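Local coordinates for protein CTP:phosphocholine Cytidylyltransferase (Streptococcus pneumoniae, PDB 1JYK) that transfers the cytidylyl group of CTP to phosphocholine, giving CDP-choline and pyrophosphate, at residues L31-G36 with F108-L113; Y61-L66 with Y92-V97; Y122-D127 with N133-D138. One frame throughout, in Å; residues are numbered along the deposited sequence.

Interaction 1 of 3, residues L31-G36 with F108-L113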
# COMPACT_ATOMS: atom_id res chain seq x y z
N LEU A 31 4.00 -3.28 1.05
CA LEU A 31 4.37 -2.94 2.41
C LEU A 31 3.88 -4.02 3.37
O LEU A 31 2.69 -4.09 3.69
CB LEU A 31 3.78 -1.57 2.79
CG LEU A 31 4.09 -0.42 1.83
CD1 LEU A 31 3.35 0.84 2.27
CD2 LEU A 31 5.59 -0.17 1.79
N ALA A 32 4.80 -4.86 3.84
CA ALA A 32 4.45 -5.95 4.74
C ALA A 32 5.40 -6.10 5.94
O ALA A 32 5.58 -7.20 6.45
CB ALA A 32 4.43 -7.26 3.94
N ALA A 33 5.98 -4.99 6.41
CA ALA A 33 6.91 -5.06 7.54
C ALA A 33 6.33 -4.86 8.94
O ALA A 33 6.90 -5.33 9.92
CB ALA A 33 8.05 -4.08 7.31
N GLY A 34 5.20 -4.15 9.02
CA GLY A 34 4.59 -3.85 10.31
C GLY A 34 4.13 -4.97 11.23
O GLY A 34 3.97 -6.12 10.82
N LEU A 35 3.90 -4.61 12.49
CA LEU A 35 3.46 -5.55 13.51
C LEU A 35 2.00 -6.01 13.38
O LEU A 35 1.64 -7.10 13.86
CB LEU A 35 3.69 -4.95 14.90
CG LEU A 35 5.15 -4.67 15.27
CD1 LEU A 35 5.21 -3.63 16.37
CD2 LEU A 35 5.81 -5.95 15.72
N GLY A 36 1.14 -5.20 12.76
CA GLY A 36 -0.26 -5.58 12.61
C GLY A 36 -0.93 -5.87 13.94
O GLY A 36 -1.82 -6.72 14.04
N PHE A 108 6.99 5.38 6.69
CA PHE A 108 7.67 6.32 5.78
C PHE A 108 9.02 5.66 5.47
O PHE A 108 9.51 5.69 4.34
CB PHE A 108 7.92 7.66 6.49
CG PHE A 108 9.13 8.43 5.96
CD1 PHE A 108 10.42 8.16 6.41
CD2 PHE A 108 8.96 9.44 5.02
CE1 PHE A 108 11.52 8.89 5.92
CE2 PHE A 108 10.06 10.17 4.53
CZ PHE A 108 11.34 9.89 4.98
N TYR A 109 9.60 5.06 6.50
CA TYR A 109 10.90 4.42 6.38
C TYR A 109 10.88 3.17 5.49
O TYR A 109 11.88 2.84 4.85
CB TYR A 109 11.43 4.08 7.78
CG TYR A 109 12.88 3.68 7.77
CD1 TYR A 109 13.88 4.57 7.37
CD2 TYR A 109 13.26 2.38 8.11
CE1 TYR A 109 15.22 4.17 7.30
CE2 TYR A 109 14.59 1.97 8.05
CZ TYR A 109 15.56 2.87 7.65
OH TYR A 109 16.87 2.45 7.58
N SER A 110 9.75 2.48 5.46
CA SER A 110 9.63 1.30 4.61
C SER A 110 9.81 1.75 3.16
O SER A 110 10.51 1.11 2.38
CB SER A 110 8.27 0.66 4.80
OG SER A 110 8.25 -0.13 5.97
N LEU A 111 9.16 2.85 2.80
CA LEU A 111 9.29 3.37 1.45
C LEU A 111 10.67 4.00 1.25
O LEU A 111 11.22 3.95 0.14
CB LEU A 111 8.19 4.40 1.16
CG LEU A 111 8.12 4.88 -0.30
CD1 LEU A 111 7.95 3.70 -1.25
CD2 LEU A 111 6.97 5.85 -0.45
N TYR A 112 11.23 4.60 2.30
CA TYR A 112 12.56 5.21 2.20
C TYR A 112 13.58 4.19 1.69
O TYR A 112 14.39 4.49 0.81
CB TYR A 112 13.03 5.74 3.56
CG TYR A 112 14.42 6.33 3.47
CD1 TYR A 112 14.62 7.63 2.98
CD2 TYR A 112 15.55 5.57 3.78
CE1 TYR A 112 15.90 8.15 2.79
CE2 TYR A 112 16.85 6.08 3.60
CZ TYR A 112 17.01 7.37 3.09
OH TYR A 112 18.28 7.89 2.88
N LEU A 113 13.53 2.98 2.25
CA LEU A 113 14.45 1.91 1.89
C LEU A 113 14.44 1.55 0.40
O LEU A 113 15.42 1.02 -0.11
CB LEU A 113 14.15 0.66 2.73
CG LEU A 113 14.43 0.85 4.23
CD1 LEU A 113 13.77 -0.26 5.02
CD2 LEU A 113 15.93 0.87 4.47
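Ser110 OG lies over the methyl of Ala33 and is hydrogen-bonded to ND2 of Asn99, outside the two segments. Its distance to Ala33 CB is 4.2 Å. The amide of Asn99 supplies the N-H, so the hydroxyl oxygen is the acceptor. The same serine makes the second touch with its CB, which meets Leu31 CD2 at 4.1 Å. Chi1 (-53°) sets Leu31 CG beside the backbone N, and chi2 (176°) then turns CD2 to the helix and CD1 toward Asp125 on the neighbouring strand. The CA atoms of Leu31 and Ser110 are 7.1 Å apart, the closest pair of the two backbones.

Leu31 lies on strand 27-32, and the chain runs on from it into the loop with Gly34, Leu35 and Gly36. These three belong to the glycine-rich signature of the nucleotidyltransferase family, a loop that in relatives wraps the nucleotide phosphates. Ser110 belongs to the short helix 108-112, where Tyr112 N bonds to Phe108 O at 2.9 Å. Ile77 of strand 74-78 touches Leu31, Ala33 and Ser110, and so fills in beside all three.

The contact buries 109 Å² in all. Its polar atom is satisfied by Asn99, so what crosses between the two segments is light van der Waals packing, with little directional force of its own.

Interaction 2 of 3, residues Y61-L66 with Y92-V97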
# COMPACT_ATOMS: atom_id res chain seq x y z
N TYR A 61 -2.47 -13.58 -3.02
CA TYR A 61 -3.54 -13.14 -3.91
C TYR A 61 -3.07 -11.91 -4.68
O TYR A 61 -3.31 -11.78 -5.87
CB TYR A 61 -4.79 -12.78 -3.12
CG TYR A 61 -5.52 -13.95 -2.52
CD1 TYR A 61 -5.36 -14.28 -1.17
CD2 TYR A 61 -6.42 -14.71 -3.28
CE1 TYR A 61 -6.07 -15.33 -0.59
CE2 TYR A 61 -7.14 -15.77 -2.71
CZ TYR A 61 -6.96 -16.07 -1.37
OH TYR A 61 -7.67 -17.10 -0.79
N GLN A 62 -2.39 -11.01 -3.98
CA GLN A 62 -1.89 -9.78 -4.59
C GLN A 62 -0.78 -10.05 -5.60
O GLN A 62 -0.82 -9.55 -6.72
CB GLN A 62 -1.37 -8.82 -3.51
CG GLN A 62 -2.41 -8.49 -2.43
CD GLN A 62 -1.84 -7.61 -1.32
OE1 GLN A 62 -0.63 -7.62 -1.05
NE2 GLN A 62 -2.71 -6.83 -0.68
N ILE A 63 0.21 -10.85 -5.20
CA ILE A 63 1.33 -11.20 -6.08
C ILE A 63 0.84 -11.86 -7.38
O ILE A 63 1.32 -11.54 -8.47
CB ILE A 63 2.33 -12.16 -5.36
CG1 ILE A 63 3.12 -11.40 -4.29
CG2 ILE A 63 3.30 -12.76 -6.36
CD1 ILE A 63 3.82 -12.30 -3.29
N GLU A 64 -0.13 -12.76 -7.26
CA GLU A 64 -0.66 -13.45 -8.43
C GLU A 64 -1.41 -12.50 -9.37
O GLU A 64 -1.31 -12.62 -10.59
CB GLU A 64 -1.53 -14.63 -8.00
CG GLU A 64 -0.68 -15.82 -7.58
CD GLU A 64 -1.46 -16.94 -6.92
OE1 GLU A 64 -0.87 -17.64 -6.07
OE2 GLU A 64 -2.64 -17.13 -7.25
N PHE A 65 -2.15 -11.55 -8.79
CA PHE A 65 -2.88 -10.57 -9.59
C PHE A 65 -1.87 -9.77 -10.40
O PHE A 65 -2.06 -9.52 -11.59
CB PHE A 65 -3.65 -9.60 -8.69
CG PHE A 65 -5.09 -9.99 -8.46
CD1 PHE A 65 -5.86 -9.30 -7.53
CD2 PHE A 65 -5.67 -11.04 -9.16
CE1 PHE A 65 -7.19 -9.64 -7.30
CE2 PHE A 65 -7.00 -11.38 -8.95
CZ PHE A 65 -7.76 -10.68 -8.01
N LEU A 66 -0.78 -9.38 -9.74
CA LEU A 66 0.27 -8.60 -10.37
C LEU A 66 0.94 -9.33 -11.53
O LEU A 66 1.07 -8.79 -12.63
CB LEU A 66 1.33 -8.22 -9.34
CG LEU A 66 0.93 -7.12 -8.37
CD1 LEU A 66 1.80 -7.20 -7.11
CD2 LEU A 66 1.08 -5.76 -9.06
N TYR A 92 7.70 -17.02 -6.37
CA TYR A 92 7.26 -15.97 -7.29
C TYR A 92 8.34 -15.11 -7.92
O TYR A 92 8.06 -14.34 -8.84
CB TYR A 92 6.26 -15.04 -6.60
CG TYR A 92 5.01 -15.71 -6.12
CD1 TYR A 92 4.76 -15.86 -4.75
CD2 TYR A 92 4.04 -16.17 -7.01
CE1 TYR A 92 3.59 -16.43 -4.29
CE2 TYR A 92 2.86 -16.74 -6.56
CZ TYR A 92 2.64 -16.86 -5.19
OH TYR A 92 1.46 -17.39 -4.72
N GLY A 93 9.57 -15.21 -7.42
CA GLY A 93 10.64 -14.40 -7.96
C GLY A 93 10.65 -12.99 -7.39
O GLY A 93 11.23 -12.07 -7.98
N VAL A 94 10.02 -12.81 -6.23
CA VAL A 94 9.97 -11.49 -5.60
C VAL A 94 11.28 -11.17 -4.89
O VAL A 94 12.09 -12.06 -4.61
CB VAL A 94 8.83 -11.39 -4.57
CG1 VAL A 94 7.50 -11.71 -5.23
CG2 VAL A 94 9.10 -12.32 -3.39
N ARG A 95 11.49 -9.89 -4.61
CA ARG A 95 12.69 -9.46 -3.89
C ARG A 95 12.22 -9.03 -2.51
O ARG A 95 11.18 -8.38 -2.38
CB ARG A 95 13.35 -8.28 -4.60
CG ARG A 95 14.25 -8.65 -5.77
CD ARG A 95 15.08 -7.46 -6.21
NE ARG A 95 14.28 -6.43 -6.87
CZ ARG A 95 14.74 -5.23 -7.23
NH1 ARG A 95 16.00 -4.91 -7.00
NH2 ARG A 95 13.93 -4.36 -7.83
N LEU A 96 12.97 -9.41 -1.47
CA LEU A 96 12.60 -9.03 -0.12
C LEU A 96 13.57 -7.98 0.40
O LEU A 96 14.78 -8.12 0.21
CB LEU A 96 12.61 -10.25 0.81
CG LEU A 96 11.77 -11.47 0.38
CD1 LEU A 96 11.89 -12.58 1.42
CD2 LEU A 96 10.31 -11.06 0.23
N VAL A 97 13.04 -6.93 1.02
CA VAL A 97 13.88 -5.87 1.58
C VAL A 97 13.55 -5.74 3.07
O VAL A 97 12.42 -5.42 3.46
CB VAL A 97 13.63 -4.52 0.87
CG1 VAL A 97 14.49 -3.43 1.50
CG2 VAL A 97 13.96 -4.66 -0.60
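Tyr92 lies with one ring face against Ile63 and reaches Glu64 with its hydroxyl. Its CB starts the contact, 3.7 Å from Ile63 CG2. The same methyl sits over the ring, 3.4 Å from Tyr92 CG, and is displaced from the ring centre toward the rim. This is a CH-pi contact: Ile63 CG2 is 3.6 Å from the centroid of the Tyr92 ring and 21° off its normal. Ile63 CG2 is anti to the backbone N, which turns this short branch toward the tyrosine. The longer branch ends in CD1, which lies near Tyr92 CD1 and 4.2 Å from Val94 CG1.

The two segments belong to successive beta-alpha-beta units of a Rossmann-like domain. Helix 58-68 joins parallel strands 27-32 and 74-78. Helix 87-92 ends at Tyr92 and leads to strand 95-98, the next parallel neighbour. Gly93, with positive phi, makes the turn between them. The carbonyl of Tyr92 also accepts a bond from Lys67.

Farther out, Tyr92 CE2 meets Glu64 CG, which lies above the ring plane on the Ile63 side, at 3.8 Å. Beyond CG the glutamate chain is extended and brings OE1 down near the ring plane at its edge. At the tip, Tyr92 OH donates to Glu64 OE1 over 2.7 Å, and the oxygen accepts on its anti lone pair. The carboxylate and ring planes are 45° apart. Lys56 NZ forms a salt bridge with the same OE1, so this oxygen holds two partners and its negative charge is probably stabilised there.

Interaction 3 of 3, residues Y122-D127 with N133-D138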
# COMPACT_ATOMS: atom_id res chain seq x y z
N TYR A 122 3.74 0.52 -8.26
CA TYR A 122 2.51 0.46 -7.49
C TYR A 122 3.00 0.34 -6.05
O TYR A 122 4.07 -0.23 -5.81
CB TYR A 122 1.71 -0.81 -7.80
CG TYR A 122 0.84 -0.72 -9.03
CD1 TYR A 122 -0.47 -0.24 -8.95
CD2 TYR A 122 1.34 -1.08 -10.28
CE1 TYR A 122 -1.26 -0.13 -10.09
CE2 TYR A 122 0.55 -0.97 -11.43
CZ TYR A 122 -0.74 -0.49 -11.33
OH TYR A 122 -1.49 -0.37 -12.47
N VAL A 123 2.25 0.88 -5.10
CA VAL A 123 2.58 0.75 -3.69
C VAL A 123 1.33 0.08 -3.17
O VAL A 123 0.23 0.61 -3.33
CB VAL A 123 2.80 2.12 -3.00
CG1 VAL A 123 2.98 1.93 -1.50
CG2 VAL A 123 4.03 2.81 -3.60
N ILE A 124 1.49 -1.07 -2.53
CA ILE A 124 0.36 -1.84 -2.05
C ILE A 124 0.44 -2.22 -0.58
O ILE A 124 1.48 -2.68 -0.11
CB ILE A 124 0.24 -3.14 -2.88
CG1 ILE A 124 0.07 -2.77 -4.35
CG2 ILE A 124 -0.92 -4.00 -2.37
CD1 ILE A 124 0.79 -3.71 -5.29
N ASP A 125 -0.66 -2.02 0.15
CA ASP A 125 -0.71 -2.39 1.55
C ASP A 125 -0.99 -3.89 1.55
O ASP A 125 -1.85 -4.36 0.80
CB ASP A 125 -1.86 -1.67 2.27
CG ASP A 125 -1.56 -0.21 2.54
OD1 ASP A 125 -0.40 0.24 2.36
OD2 ASP A 125 -2.50 0.51 2.95
N ALA A 126 -0.28 -4.64 2.38
CA ALA A 126 -0.44 -6.09 2.43
C ALA A 126 -1.62 -6.62 3.23
O ALA A 126 -1.90 -7.82 3.19
CB ALA A 126 0.86 -6.73 2.94
N ASP A 127 -2.33 -5.75 3.96
CA ASP A 127 -3.46 -6.22 4.75
C ASP A 127 -4.84 -5.99 4.13
O ASP A 127 -5.83 -5.76 4.83
CB ASP A 127 -3.43 -5.59 6.14
CG ASP A 127 -3.18 -4.10 6.10
OD1 ASP A 127 -3.39 -3.48 5.03
OD2 ASP A 127 -2.78 -3.55 7.14
N ASN A 133 -9.05 -7.45 -9.90
CA ASN A 133 -7.70 -7.13 -10.38
C ASN A 133 -7.67 -5.83 -11.19
O ASN A 133 -7.90 -5.75 -12.39
CB ASN A 133 -7.09 -8.25 -11.20
CG ASN A 133 -5.59 -8.05 -11.40
OD1 ASN A 133 -5.04 -7.01 -11.01
ND2 ASN A 133 -4.94 -9.03 -12.01
N MSE A 134 -7.31 -4.85 -10.41
CA MSE A 134 -7.13 -3.43 -10.56
C MSE A 134 -5.86 -3.05 -11.32
O MSE A 134 -5.77 -1.99 -11.95
CB MSE A 134 -6.92 -3.23 -9.15
CG MSE A 134 -6.48 -2.15 -8.45
SE MSE A 134 -6.57 -3.32 -7.11
CE MSE A 134 -8.52 -2.97 -6.57
N PHE A 135 -4.85 -3.90 -11.16
CA PHE A 135 -3.54 -3.66 -11.73
C PHE A 135 -3.45 -3.69 -13.24
O PHE A 135 -4.04 -4.54 -13.90
CB PHE A 135 -2.54 -4.65 -11.14
CG PHE A 135 -2.52 -4.64 -9.64
CD1 PHE A 135 -2.16 -3.49 -8.94
CD2 PHE A 135 -2.88 -5.78 -8.91
CE1 PHE A 135 -2.17 -3.46 -7.54
CE2 PHE A 135 -2.90 -5.77 -7.51
CZ PHE A 135 -2.54 -4.60 -6.82
N ARG A 136 -2.71 -2.73 -13.79
CA ARG A 136 -2.47 -2.66 -15.22
C ARG A 136 -1.07 -2.14 -15.47
O ARG A 136 -0.52 -1.39 -14.66
CB ARG A 136 -3.49 -1.76 -15.94
CG ARG A 136 -4.36 -0.90 -15.06
CD ARG A 136 -5.59 -0.43 -15.83
NE ARG A 136 -5.38 -0.45 -17.27
CZ ARG A 136 -6.17 -1.08 -18.15
NH1 ARG A 136 -7.24 -1.75 -17.72
NH2 ARG A 136 -5.90 -1.04 -19.45
N ASN A 137 -0.49 -2.54 -16.60
CA ASN A 137 0.86 -2.11 -16.94
C ASN A 137 0.90 -0.96 -17.95
O ASN A 137 1.94 -0.66 -18.52
CB ASN A 137 1.71 -3.30 -17.43
CG ASN A 137 1.24 -3.85 -18.78
OD1 ASN A 137 0.20 -3.46 -19.31
ND2 ASN A 137 2.03 -4.76 -19.34
N ASP A 138 -0.24 -0.29 -18.14
CA ASP A 138 -0.30 0.81 -19.10
C ASP A 138 -0.71 2.16 -18.49
O ASP A 138 -1.09 3.09 -19.21
CB ASP A 138 -1.26 0.44 -20.23
CG ASP A 138 -2.66 0.18 -19.73
OD1 ASP A 138 -2.87 0.20 -18.49
OD2 ASP A 138 -3.55 -0.05 -20.57
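Tyr122 is held in two ways by consecutive residues of one loop: Phe135 meets its ring face and Arg136 binds its hydroxyl through the main chain. Tyr122 OH donates to Arg136 O over 2.6 Å, a short bond. The donor lies in the carbonyl plane, on a lone pair, with a C=O...donor angle of 129°. That carbonyl also lies in the plane of the tyrosine ring, at its edge.

The two rings form a T-shaped pair. The Phe135 edge is directed at the Tyr122 face, with ring centroids 5.2 Å apart and planes at 88°. Chi1 of -54°, with CG beside the backbone N, swings the phenyl to Tyr122. Phe135 CD1 makes the approach, 3.7 Å from Tyr122 CD1 and offset toward the rim. Its neighbour CE1 reaches Ile124 CD1 at 3.7 Å. The Ile124 and Phe135 side chains approach from facing sides, and both Tyr122 and Ile124 point their side chains to the same side of strand 121-125.

That strand pairs in parallel with 27-32 in the central sheet of the Rossmann-like domain. The loop 133-138 folds back against the face carrying Tyr122 and Ile124, on the way from strand 128-130 to strand 142-149. Phe65 and Leu66 of helix 58-68 also touch Phe135, so the phenyl ring lies between sheet and helix.

Two local arrangements shape the loop. Asn133 OD1 accepts from Phe135 N over 3.1 Å, an Asx turn just before the aromatic residue. Past the bound carbonyl, Arg136 grips Asp138 side-on: NE donates to OD1 over 2.9 Å and NH2 to OD2 over 2.8 Å; each oxygen accepts on its syn lone pair. This salt bridge lies at the exposed end of the loop, while the Phe135 and Tyr122 rings are buried.

All three interactions involve one mixed sheet. Interactions 1 and 3 share its centre: Leu31 N is 2.8 Å from Ile124 O, and Leu31 O is 3.3 Å from Ala126 N, both probable hydrogen bonds. Interactions 2 and 3 have centres about 11 Å apart. There Gln62 NE2 lies 3.0 Å from Asp125 O, and Asn133 ND2 lies 3.0 Å from Phe65 O. Interactions 1 and 2 meet lightly, Leu113 CB to Val97 CG1 at 4.3 Å. The loop around Gly34 and Gly36, and Ala126 and Asp127 after strand 121-125, probably lie where relatives bind nucleotide. Asp127 forms salt bridges with Arg38 and Lys48, consistent with a place beside the CTP pocket.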